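PDB 7B04: nitrite oxidoreductase subunit B from Kuenenia stuttgartiensis, which probably passes electrons through its chain of iron-sulfur clusters to or from a heme group, as the NarH-like beta subunit of the anammox nitrite:nitrate oxidoreductase. Local coordinates for residues A[145-153]-A[164-172]. Numbering follows the deposited sequence.
Sequences GEDTAKSSN and HSRWFFYLQ
Tyr170 gives its hydroxyl hydrogen to Asp147, OH to OD1 2.5 Å, reaching the carboxylate oxygen on its syn side but 25° out of the carboxylate plane. OD1 lies at the edge of the tyrosine ring, near its plane, and the carboxylate is turned 56° from that ring. The same oxygen sits 3.1 Å from CE1 of Phe168, whose ring carries the backbone of Asp147 over one face, near the rim. With CG placed between backbone N and carbonyl carbon (chi1 77°), the Phe168 ring reaches Asp147 at CE1, while its CD2 meets CB of Ala149 at 4.0 Å. Further along, Lys150 and Trp167 form an antiparallel hydrogen-bonded pair, a single bridge: Lys150 N to Trp167 O is 2.9 Å, and Trp167 N to Lys150 O is 3.1 Å. It joins a loop that follows a type II turn, Gly145 to Thr148, to the approach of strand 169-173, which pairs with strand 62-66 and leads to Gln172 in a [4Fe-4S] pocket. Over the indole, Lys150 lays CB 3.5 Å above one face toward the rim; its chain, bent at chi2, brings CD to 3.4 Å from Trp167 NE1. Arg166 runs past Ser151, NE to OG 3.6 Å without a bond, and both turn to Glu157, the arginine by a salt bridge. Ser151 OG also accepts from Asn153 N, closing an ST turn. At the Asp147 end, OD2, the other carboxylate oxygen, forms a salt bridge with Arg919 of subunit A.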
# COMPACT_ATOMS: atom_id res chain seq x y z
N GLY A 145 4.17 9.42 11.17
CA GLY A 145 5.60 9.19 11.09
C GLY A 145 6.02 8.03 10.21
O GLY A 145 7.02 7.37 10.50
N GLU A 146 5.27 7.76 9.14
CA GLU A 146 5.62 6.68 8.23
C GLU A 146 6.99 6.91 7.60
O GLU A 146 7.27 8.00 7.08
CB GLU A 146 4.56 6.54 7.14
CG GLU A 146 4.85 5.41 6.16
CD GLU A 146 3.88 5.39 4.99
OE1 GLU A 146 3.03 6.30 4.90
OE2 GLU A 146 3.97 4.45 4.17
N ASP A 147 7.84 5.88 7.65
CA ASP A 147 9.14 5.88 6.98
C ASP A 147 9.98 7.10 7.35
O ASP A 147 10.78 7.59 6.55
CB ASP A 147 8.97 5.78 5.46
CG ASP A 147 8.38 4.46 5.03
OD1 ASP A 147 8.52 3.47 5.77
OD2 ASP A 147 7.76 4.41 3.95
N THR A 148 9.80 7.60 8.57
CA THR A 148 10.57 8.73 9.08
C THR A 148 11.74 8.18 9.89
O THR A 148 11.54 7.50 10.90
CB THR A 148 9.71 9.65 9.94
OG1 THR A 148 8.54 10.04 9.19
CG2 THR A 148 10.49 10.89 10.35
N ALA A 149 12.96 8.47 9.44
CA ALA A 149 14.16 7.91 10.03
C ALA A 149 14.79 8.88 11.03
O ALA A 149 14.61 10.10 10.94
CB ALA A 149 15.18 7.55 8.95
N LYS A 150 15.52 8.32 11.98
CA LYS A 150 16.39 9.10 12.85
C LYS A 150 17.74 9.27 12.16
O LYS A 150 18.29 8.31 11.63
CB LYS A 150 16.56 8.42 14.21
CG LYS A 150 17.29 9.25 15.25
CD LYS A 150 18.73 8.77 15.42
CE LYS A 150 19.40 9.47 16.59
NZ LYS A 150 19.60 10.93 16.33
N SER A 151 18.26 10.50 12.17
CA SER A 151 19.52 10.80 11.50
C SER A 151 20.51 11.44 12.46
O SER A 151 20.13 12.19 13.36
CB SER A 151 19.29 11.73 10.29
OG SER A 151 20.52 12.09 9.68
N SER A 152 21.79 11.13 12.25
CA SER A 152 22.86 11.80 12.98
C SER A 152 23.02 13.26 12.56
O SER A 152 23.58 14.05 13.32
CB SER A 152 24.18 11.05 12.80
OG SER A 152 24.64 11.15 11.47
N ASN A 153 22.56 13.61 11.35
CA ASN A 153 22.59 14.97 10.82
C ASN A 153 24.01 15.49 10.59
O ASN A 153 24.25 16.70 10.58
CB ASN A 153 21.82 15.94 11.73
CG ASN A 153 20.32 15.76 11.64
OD1 ASN A 153 19.76 15.67 10.54
ND2 ASN A 153 19.66 15.71 12.79
N HIS A 164 22.70 1.11 11.95
CA HIS A 164 22.53 2.11 10.90
C HIS A 164 22.49 3.50 11.54
O HIS A 164 21.70 3.75 12.45
CB HIS A 164 21.24 1.88 10.13
CG HIS A 164 21.24 0.63 9.29
ND1 HIS A 164 20.18 0.32 8.45
CD2 HIS A 164 22.14 -0.37 9.15
CE1 HIS A 164 20.44 -0.81 7.83
NE2 HIS A 164 21.62 -1.25 8.24
N SER A 165 23.36 4.40 11.06
CA SER A 165 23.32 5.78 11.52
C SER A 165 21.97 6.42 11.23
O SER A 165 21.34 7.01 12.12
CB SER A 165 24.45 6.58 10.87
OG SER A 165 24.27 6.63 9.46
N ARG A 166 21.50 6.30 9.99
CA ARG A 166 20.16 6.71 9.61
C ARG A 166 19.28 5.46 9.59
O ARG A 166 19.53 4.54 8.80
CB ARG A 166 20.17 7.39 8.24
CG ARG A 166 18.90 8.15 7.88
CD ARG A 166 19.10 8.94 6.59
NE ARG A 166 20.11 9.99 6.75
CZ ARG A 166 20.55 10.75 5.75
NH1 ARG A 166 20.12 10.55 4.52
NH2 ARG A 166 21.46 11.69 5.99
N TRP A 167 18.27 5.42 10.45
CA TRP A 167 17.57 4.17 10.69
C TRP A 167 16.11 4.40 11.02
O TRP A 167 15.71 5.46 11.49
CB TRP A 167 18.23 3.39 11.84
CG TRP A 167 18.10 4.09 13.16
CD1 TRP A 167 18.95 5.03 13.67
CD2 TRP A 167 17.06 3.93 14.13
NE1 TRP A 167 18.50 5.46 14.90
CE2 TRP A 167 17.34 4.79 15.20
CE3 TRP A 167 15.91 3.13 14.19
CZ2 TRP A 167 16.53 4.88 16.33
CZ3 TRP A 167 15.10 3.22 15.31
CH2 TRP A 167 15.41 4.09 16.36
N PHE A 168 15.32 3.36 10.77
CA PHE A 168 13.92 3.24 11.18
C PHE A 168 13.48 1.81 10.94
O PHE A 168 13.98 1.14 10.03
CB PHE A 168 13.01 4.23 10.43
CG PHE A 168 12.68 3.81 9.02
CD1 PHE A 168 11.44 3.28 8.72
CD2 PHE A 168 13.60 3.97 8.00
CE1 PHE A 168 11.12 2.92 7.42
CE2 PHE A 168 13.29 3.60 6.71
CZ PHE A 168 12.05 3.07 6.42
N PHE A 169 12.56 1.33 11.78
CA PHE A 169 12.04 -0.02 11.66
C PHE A 169 10.55 -0.00 11.97
O PHE A 169 9.99 1.02 12.38
CB PHE A 169 12.79 -1.01 12.58
CG PHE A 169 12.53 -0.80 14.05
CD1 PHE A 169 13.31 0.09 14.78
CD2 PHE A 169 11.54 -1.50 14.70
CE1 PHE A 169 13.09 0.28 16.13
CE2 PHE A 169 11.31 -1.31 16.06
CZ PHE A 169 12.09 -0.42 16.77
N TYR A 170 9.91 -1.15 11.77
CA TYR A 170 8.46 -1.26 11.82
C TYR A 170 8.04 -2.06 13.04
O TYR A 170 8.61 -3.12 13.31
CB TYR A 170 7.92 -1.91 10.54
CG TYR A 170 8.24 -1.13 9.29
CD1 TYR A 170 7.97 0.23 9.20
CD2 TYR A 170 8.82 -1.75 8.19
CE1 TYR A 170 8.26 0.95 8.06
CE2 TYR A 170 9.12 -1.04 7.04
CZ TYR A 170 8.84 0.31 6.98
OH TYR A 170 9.13 1.02 5.84
N LEU A 171 7.05 -1.56 13.77
CA LEU A 171 6.51 -2.23 14.94
C LEU A 171 5.05 -2.59 14.67
O LEU A 171 4.23 -1.70 14.39
CB LEU A 171 6.62 -1.35 16.18
CG LEU A 171 6.23 -1.97 17.52
CD1 LEU A 171 7.05 -3.23 17.79
CD2 LEU A 171 6.41 -0.96 18.64
N GLN A 172 4.74 -3.88 14.74
CA GLN A 172 3.43 -4.41 14.41
C GLN A 172 2.72 -4.78 15.70
O GLN A 172 3.16 -5.69 16.42
CB GLN A 172 3.54 -5.62 13.48
CG GLN A 172 4.57 -5.45 12.37
CD GLN A 172 5.98 -5.78 12.83
OE1 GLN A 172 6.18 -6.42 13.86
NE2 GLN A 172 6.97 -5.32 12.07